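Local coordinates for hypothetical protein (Bacteroides eggerthii, PDB 4JGL), which is of unknown function but adopts a streptavidin-like beta-barrel fold supplemented by two extra alpha helices and binds calcium ions in the crystal, at residues A[26-31]-A[132-137]; A[42-47]-A[57-62]. All coordinates share one frame; numbering follows the deposited sequence. Where two conformers were deposited one is given.

Contact 1 (A[26-31]-A[132-137]); sequences MPAISA and AGKYYY
Tyr137 holds its CG anti to the carbonyl carbon, chi1 -70°, and the ring that follows runs beside Ile29 toward Ala31; Tyr136 has a similar first torsion, and its ring lies beside Ala28 on the face those two residues share. Strands 22-29 and 135-140 pair here antiparallel, joining an early and a late strand of the curled sheet of this streptavidin-like fold. Ile29 and Tyr135 form a hydrogen-bonded pair: Ile29 N donates to Tyr135 O at 2.9 Å and Tyr135 N to Ile29 O at 2.8 Å. Farther along, Tyr137 N reaches Pro27 O at 3.0 Å, with the donor N lying nearly on the line of the Pro27 C=O bond. Proline suits position 27, since its carbonyl is all the pairing asks of it.

On the Ala28 face, the methyl CB sits over the Tyr136 ring, 4.2 Å from its centroid and offset toward the rim, a CH-pi contact for which a small residue is apt. Met26 O lies at the edge of the same ring, while the selenomethionine CE packs 4.0 Å from Tyr136 CB. On the Ile29 face, the isoleucine crosses the Tyr137 side chain at about a right angle, Ile29 CB 3.8 Å from Tyr137 CE1. The phenol hydroxyl donates a hydrogen bond to Ala31 O, Tyr137 OH to Ala31 O being 2.7 Å, with Ala31 O in the ring plane. Phe34 N also bonds to the hydroxyl. A phenylalanine at Tyr137 would probably leave Ala31 O without this donor and Phe34 N without its acceptor, with the loop after Ile29 freer to shift. This buried phenol thus ties the loop beyond strand 22-29 to the sheet, and its hydroxyl is satisfied on both counts, donating to Ala31 O and accepting from Phe34 N.

Contact 2 (A[42-47]-A[57-62]); sequences TPDYGY and KMHDIR
The His59 imidazole meets Asp44 at its edge: Asp44 OD1 lies close to the ring plane, and the carboxylate is turned 60° against the ring. The Tyr45 ring likewise has Met58 O at an edge. Both pairs belong to the beta hairpin of strands 44-49 and 54-61, where Tyr45 and Met58 form an antiparallel hydrogen-bonded pair; Met58 N to Tyr45 O is 2.8 Å and Tyr45 N to Met58 O 3.0 Å.

Asp44 is buried, and in the conformer described its charge is shared between two side-chain donors. His59 ND1 donates to the syn lone pair of Asp44 OD1 at 2.7 Å, an almost straight bond of 167°. Lys57 NZ closes a salt bridge on the anti lone pair of Asp44 OD2, also at 2.7 Å. The lysine chain is extended as far as CE and bends only at its last torsion, chi4 -74°, which turns NZ to the carboxylate. A short acidic side chain fits between the two, and the cation and the His-carboxylate bond would probably stabilise its ionised form. Lys57 also makes a cation-pi contact with Tyr136.

On the opposite face of the sheet, the selenomethionine Met58 bends at chi3 and sets its CE 3.9 Å from Tyr45 CD1, a flexible apolar chain against an aromatic ring. Phe148 and Lys147 of helix 142-153 meet both of these side chains, so the pair lies under one of the two added helices. Water joins the strands as well: one molecule donates to both Pro43 O and Asp44 OD1, the latter at 2.8 Å, and accepts from Asp60 N.

Contact 2 is nested within the chain loop that contact 1 closes, and the two share one sheet in which strands 22-29 and 44-49 are neighbours. Their centres lie 13 Å apart. The backbone joins them through a probable hydrogen bond from Met26 N to Asp44 O, 2.8 Å long, and Met26 CE packs 3.7 Å from Lys57 CE. Thus Met26 belongs to contact 1 yet lies against the lysine whose amine serves Asp44 in contact 2. A bound calcium ion is about 8 Å from the side chain of Tyr137, whereas an unidentified ligand is about 12 Å from that of Tyr45 and about 13 Å from that of Met26.

Contact 1 (A[26-31]-A[132-137])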
loop_
_atom_site.group_PDB
_atom_site.type_symbol
_atom_site.label_atom_id
_atom_site.label_comp_id
_atom_site.label_asym_id
_atom_site.label_seq_id
_atom_site.Cartn_x
_atom_site.Cartn_y
_atom_site.Cartn_z
HETATM N N MSE A 26 -2.149 3.858 -6.503
HETATM C CA MSE A 26 -0.754 3.583 -6.833
HETATM C C MSE A 26 -0.639 3.049 -8.262
HETATM O O MSE A 26 -0.389 1.860 -8.481
HETATM C CB MSE A 26 -0.135 2.584 -5.858
HETATM C CG MSE A 26 -0.184 3.041 -4.388
HETATM SE SE MSE A 26 0.761 1.900 -3.256
HETATM C CE MSE A 26 2.575 2.211 -3.981
ATOM N N PRO A 27 -0.810 3.935 -9.245
ATOM C CA PRO A 27 -0.531 3.533 -10.624
ATOM C C PRO A 27 0.985 3.359 -10.793
ATOM O O PRO A 27 1.777 3.973 -10.071
ATOM C CB PRO A 27 -1.041 4.725 -11.433
ATOM C CG PRO A 27 -0.863 5.881 -10.525
ATOM C CD PRO A 27 -1.159 5.349 -9.128
ATOM N N ALA A 28 1.367 2.539 -11.763
ATOM C CA ALA A 28 2.747 2.311 -12.134
ATOM C C ALA A 28 2.948 2.805 -13.559
ATOM O O ALA A 28 2.235 2.401 -14.452
ATOM C CB ALA A 28 3.131 0.830 -12.020
ATOM N N ILE A 29 3.941 3.671 -13.749
ATOM C CA ILE A 29 4.170 4.381 -15.026
ATOM C C ILE A 29 5.653 4.331 -15.368
ATOM O O ILE A 29 6.497 4.405 -14.481
ATOM C CB ILE A 29 3.707 5.841 -14.880
ATOM C CG1 ILE A 29 2.246 5.870 -14.468
ATOM C CG2 ILE A 29 3.926 6.654 -16.159
ATOM C CD1 ILE A 29 1.715 7.233 -14.088
ATOM N N SER A 30 5.987 4.196 -16.660
ATOM C CA SER A 30 7.391 4.068 -17.045
ATOM C C SER A 30 8.217 5.310 -16.701
ATOM O O SER A 30 9.401 5.195 -16.403
ATOM C CB SER A 30 7.531 3.742 -18.535
ATOM O OG SER A 30 6.978 2.478 -18.782
ATOM N N ALA A 31 7.604 6.488 -16.779
ATOM C CA ALA A 31 8.281 7.745 -16.462
ATOM C C ALA A 31 8.086 8.097 -14.990
ATOM O O ALA A 31 7.021 7.876 -14.438
ATOM C CB ALA A 31 7.730 8.867 -17.313
ATOM N N ALA A 132 9.591 -3.824 -11.891
ATOM C CA ALA A 132 9.118 -4.365 -13.162
ATOM C C ALA A 132 9.057 -3.248 -14.208
ATOM O O ALA A 132 8.094 -3.122 -14.957
ATOM C CB ALA A 132 7.775 -5.030 -12.997
ATOM N N GLY A 133 10.109 -2.439 -14.251
ATOM C CA GLY A 133 10.251 -1.424 -15.263
ATOM C C GLY A 133 9.474 -0.142 -15.080
ATOM O O GLY A 133 9.534 0.728 -15.937
ATOM N N LYS A 134 8.741 0.000 -13.975
ATOM C CA LYS A 134 7.900 1.169 -13.787
ATOM C C LYS A 134 8.008 1.772 -12.406
ATOM O O LYS A 134 8.357 1.107 -11.442
ATOM C CB LYS A 134 6.448 0.833 -14.080
ATOM C CG LYS A 134 6.250 0.431 -15.561
ATOM C CD LYS A 134 4.812 0.251 -15.904
ATOM C CE LYS A 134 4.591 -0.022 -17.390
ATOM N NZ LYS A 134 3.171 -0.361 -17.675
ATOM N N TYR A 135 7.672 3.053 -12.333
ATOM C CA TYR A 135 7.614 3.785 -11.082
ATOM C C TYR A 135 6.215 3.784 -10.504
ATOM O O TYR A 135 5.279 4.182 -11.184
ATOM C CB TYR A 135 8.043 5.236 -11.289
ATOM C CG TYR A 135 9.472 5.386 -11.749
ATOM C CD1 TYR A 135 10.504 5.412 -10.840
ATOM C CD2 TYR A 135 9.793 5.473 -13.101
ATOM C CE1 TYR A 135 11.815 5.547 -11.243
ATOM C CE2 TYR A 135 11.104 5.606 -13.506
ATOM C CZ TYR A 135 12.108 5.655 -12.586
ATOM O OH TYR A 135 13.421 5.793 -13.016
ATOM N N TYR A 136 6.084 3.339 -9.253
ATOM C CA TYR A 136 4.840 3.515 -8.537
ATOM C C TYR A 136 4.728 4.950 -8.043
ATOM O O TYR A 136 5.686 5.530 -7.541
ATOM C CB TYR A 136 4.767 2.569 -7.340
ATOM C CG TYR A 136 4.351 1.173 -7.704
ATOM C CD1 TYR A 136 3.029 0.876 -8.000
ATOM C CD2 TYR A 136 5.269 0.138 -7.743
ATOM C CE1 TYR A 136 2.623 -0.412 -8.358
ATOM C CE2 TYR A 136 4.874 -1.151 -8.078
ATOM C CZ TYR A 136 3.553 -1.420 -8.388
ATOM O OH TYR A 136 3.195 -2.707 -8.755
ATOM N N TYR A 137 3.536 5.504 -8.162
ATOM C CA TYR A 137 3.188 6.778 -7.579
ATOM C C TYR A 137 2.263 6.575 -6.398
ATOM O O TYR A 137 1.593 5.543 -6.286
ATOM C CB TYR A 137 2.484 7.652 -8.614
ATOM C CG TYR A 137 3.396 8.145 -9.723
ATOM C CD1 TYR A 137 3.893 7.285 -10.699
ATOM C CD2 TYR A 137 3.758 9.478 -9.805
ATOM C CE1 TYR A 137 4.694 7.752 -11.729
ATOM C CE2 TYR A 137 4.556 9.942 -10.834
ATOM C CZ TYR A 137 5.005 9.074 -11.795
ATOM O OH TYR A 137 5.817 9.583 -12.799
HETATM O O HOH W 1 0.655 -0.063 -15.360
HETATM O O HOH W 2 8.145 0.117 -19.050
#

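Contact 2 (A[42-47]-A[57-62])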
loop_
_atom_site.group_PDB
_atom_site.type_symbol
_atom_site.label_atom_id
_atom_site.label_comp_id
_atom_site.label_asym_id
_atom_site.label_seq_id
_atom_site.Cartn_x
_atom_site.Cartn_y
_atom_site.Cartn_z
ATOM N N THR A 42 -4.077 0.978 -14.207
ATOM C CA THR A 42 -4.669 0.161 -13.155
ATOM C C THR A 42 -3.881 0.281 -11.856
ATOM O O THR A 42 -2.694 -0.033 -11.800
ATOM C CB THR A 42 -4.731 -1.324 -13.507
ATOM O OG1 THR A 42 -5.371 -1.514 -14.777
ATOM C CG2 THR A 42 -5.539 -2.066 -12.455
ATOM N N PRO A 43 -4.563 0.678 -10.788
ATOM C CA PRO A 43 -3.790 0.981 -9.622
ATOM C C PRO A 43 -3.761 -0.134 -8.560
ATOM O O PRO A 43 -4.664 -0.934 -8.421
ATOM C CB PRO A 43 -4.533 2.174 -9.053
ATOM C CG PRO A 43 -5.981 1.884 -9.374
ATOM C CD PRO A 43 -5.965 1.131 -10.675
ATOM N N ASP A 44 -2.658 -0.176 -7.853
ATOM C CA ASP A 44 -2.636 -0.774 -6.535
ATOM C C ASP A 44 -3.109 0.289 -5.548
ATOM O O ASP A 44 -3.427 1.412 -5.942
ATOM C CB ASP A 44 -1.224 -1.248 -6.229
ATOM C CG ASP A 44 -0.966 -2.668 -6.720
ATOM O OD1 ASP A 44 -1.814 -3.216 -7.473
ATOM O OD2 ASP A 44 0.082 -3.223 -6.345
ATOM N N TYR A 45 -3.147 -0.061 -4.275
ATOM C CA TYR A 45 -3.675 0.829 -3.268
ATOM C C TYR A 45 -2.683 0.924 -2.133
ATOM O O TYR A 45 -2.130 -0.102 -1.706
ATOM C CB TYR A 45 -5.009 0.283 -2.731
ATOM C CG TYR A 45 -5.995 -0.021 -3.821
ATOM C CD1 TYR A 45 -5.974 -1.232 -4.506
ATOM C CD2 TYR A 45 -6.883 0.938 -4.224
ATOM C CE1 TYR A 45 -6.871 -1.496 -5.524
ATOM C CE2 TYR A 45 -7.803 0.700 -5.243
ATOM C CZ TYR A 45 -7.774 -0.503 -5.898
ATOM O OH TYR A 45 -8.672 -0.768 -6.911
ATOM N N GLY A 46 -2.495 2.117 -1.606
ATOM C CA GLY A 46 -1.645 2.309 -0.472
ATOM C C GLY A 46 -2.338 2.896 0.735
ATOM O O GLY A 46 -3.310 3.630 0.604
ATOM N N TYR A 47 -1.754 2.653 1.902
ATOM C CA TYR A 47 -2.312 3.149 3.155
ATOM C C TYR A 47 -1.183 3.464 4.106
ATOM O O TYR A 47 -0.453 2.560 4.507
ATOM C CB TYR A 47 -3.253 2.102 3.752
ATOM C CG TYR A 47 -4.169 2.551 4.852
ATOM C CD1 TYR A 47 -5.210 3.424 4.630
ATOM C CD2 TYR A 47 -4.048 2.042 6.117
ATOM C CE1 TYR A 47 -6.088 3.777 5.643
ATOM C CE2 TYR A 47 -4.901 2.407 7.129
ATOM C CZ TYR A 47 -5.923 3.255 6.893
ATOM O OH TYR A 47 -6.767 3.589 7.937
ATOM N N LYS A 57 0.544 -1.825 1.141
ATOM C CA LYS A 57 0.354 -1.800 -0.304
ATOM C C LYS A 57 -0.457 -3.015 -0.706
ATOM O O LYS A 57 -0.051 -4.154 -0.429
ATOM C CB LYS A 57 1.702 -1.796 -1.020
ATOM C CG LYS A 57 1.561 -1.828 -2.535
ATOM C CD LYS A 57 2.885 -1.539 -3.213
ATOM C CE LYS A 57 2.726 -1.445 -4.731
ATOM N NZ LYS A 57 2.522 -2.797 -5.305
HETATM N N MSE A 58 -1.589 -2.781 -1.363
HETATM C CA MSE A 58 -2.539 -3.827 -1.739
HETATM C C MSE A 58 -2.660 -3.968 -3.234
HETATM O O MSE A 58 -2.790 -2.974 -3.951
HETATM C CB MSE A 58 -3.886 -3.478 -1.147
HETATM C CG MSE A 58 -4.994 -4.467 -1.457
HETATM SE SE MSE A 58 -6.502 -4.332 -0.308
HETATM C CE MSE A 58 -6.991 -3.242 -1.326
ATOM N N HIS A 59 -2.649 -5.216 -3.671
ATOM C CA HIS A 59 -2.827 -5.607 -5.061
ATOM C C HIS A 59 -4.001 -6.561 -5.162
ATOM O O HIS A 59 -4.124 -7.501 -4.384
ATOM C CB HIS A 59 -1.554 -6.292 -5.560
ATOM C CG HIS A 59 -1.588 -6.717 -6.987
ATOM N ND1 HIS A 59 -1.599 -5.823 -8.020
ATOM C CD2 HIS A 59 -1.576 -7.943 -7.551
ATOM C CE1 HIS A 59 -1.625 -6.481 -9.171
ATOM N NE2 HIS A 59 -1.610 -7.775 -8.912
ATOM N N ASP A 60 -4.865 -6.305 -6.135
ATOM C CA ASP A 60 -6.064 -7.113 -6.394
ATOM C C ASP A 60 -5.807 -8.099 -7.555
ATOM O O ASP A 60 -5.382 -7.695 -8.636
ATOM C CB ASP A 60 -7.204 -6.144 -6.752
ATOM C CG ASP A 60 -8.535 -6.804 -6.997
ATOM O OD1 ASP A 60 -8.626 -8.014 -7.137
ATOM O OD2 ASP A 60 -9.527 -6.044 -7.075
ATOM N N ILE A 61 -6.035 -9.381 -7.306
ATOM C CA ILE A 61 -6.068 -10.388 -8.371
ATOM C C ILE A 61 -7.413 -11.067 -8.327
ATOM O O ILE A 61 -7.689 -11.884 -7.452
ATOM C CB ILE A 61 -4.948 -11.432 -8.236
ATOM C CG1 ILE A 61 -3.573 -10.769 -8.275
ATOM C CG2 ILE A 61 -5.108 -12.506 -9.363
ATOM C CD1 ILE A 61 -2.369 -11.707 -8.045
ATOM N N ARG A 62 -8.277 -10.684 -9.268
ATOM C CA ARG A 62 -9.625 -11.261 -9.379
ATOM C C ARG A 62 -10.373 -11.381 -8.049
ATOM O O ARG A 62 -10.996 -12.409 -7.751
ATOM C CB ARG A 62 -9.568 -12.587 -10.114
ATOM C CG ARG A 62 -9.899 -12.407 -11.600
ATOM C CD ARG A 62 -9.932 -13.728 -12.349
ATOM N NE ARG A 62 -8.870 -14.619 -11.901
ATOM C CZ ARG A 62 -7.569 -14.427 -12.108
ATOM N NH1 ARG A 62 -7.116 -13.357 -12.773
ATOM N NH2 ARG A 62 -6.713 -15.323 -11.633
HETATM O O HOH W 3 -4.544 -3.878 -7.787
HETATM O O HOH W 4 -9.962 -3.597 -6.260
#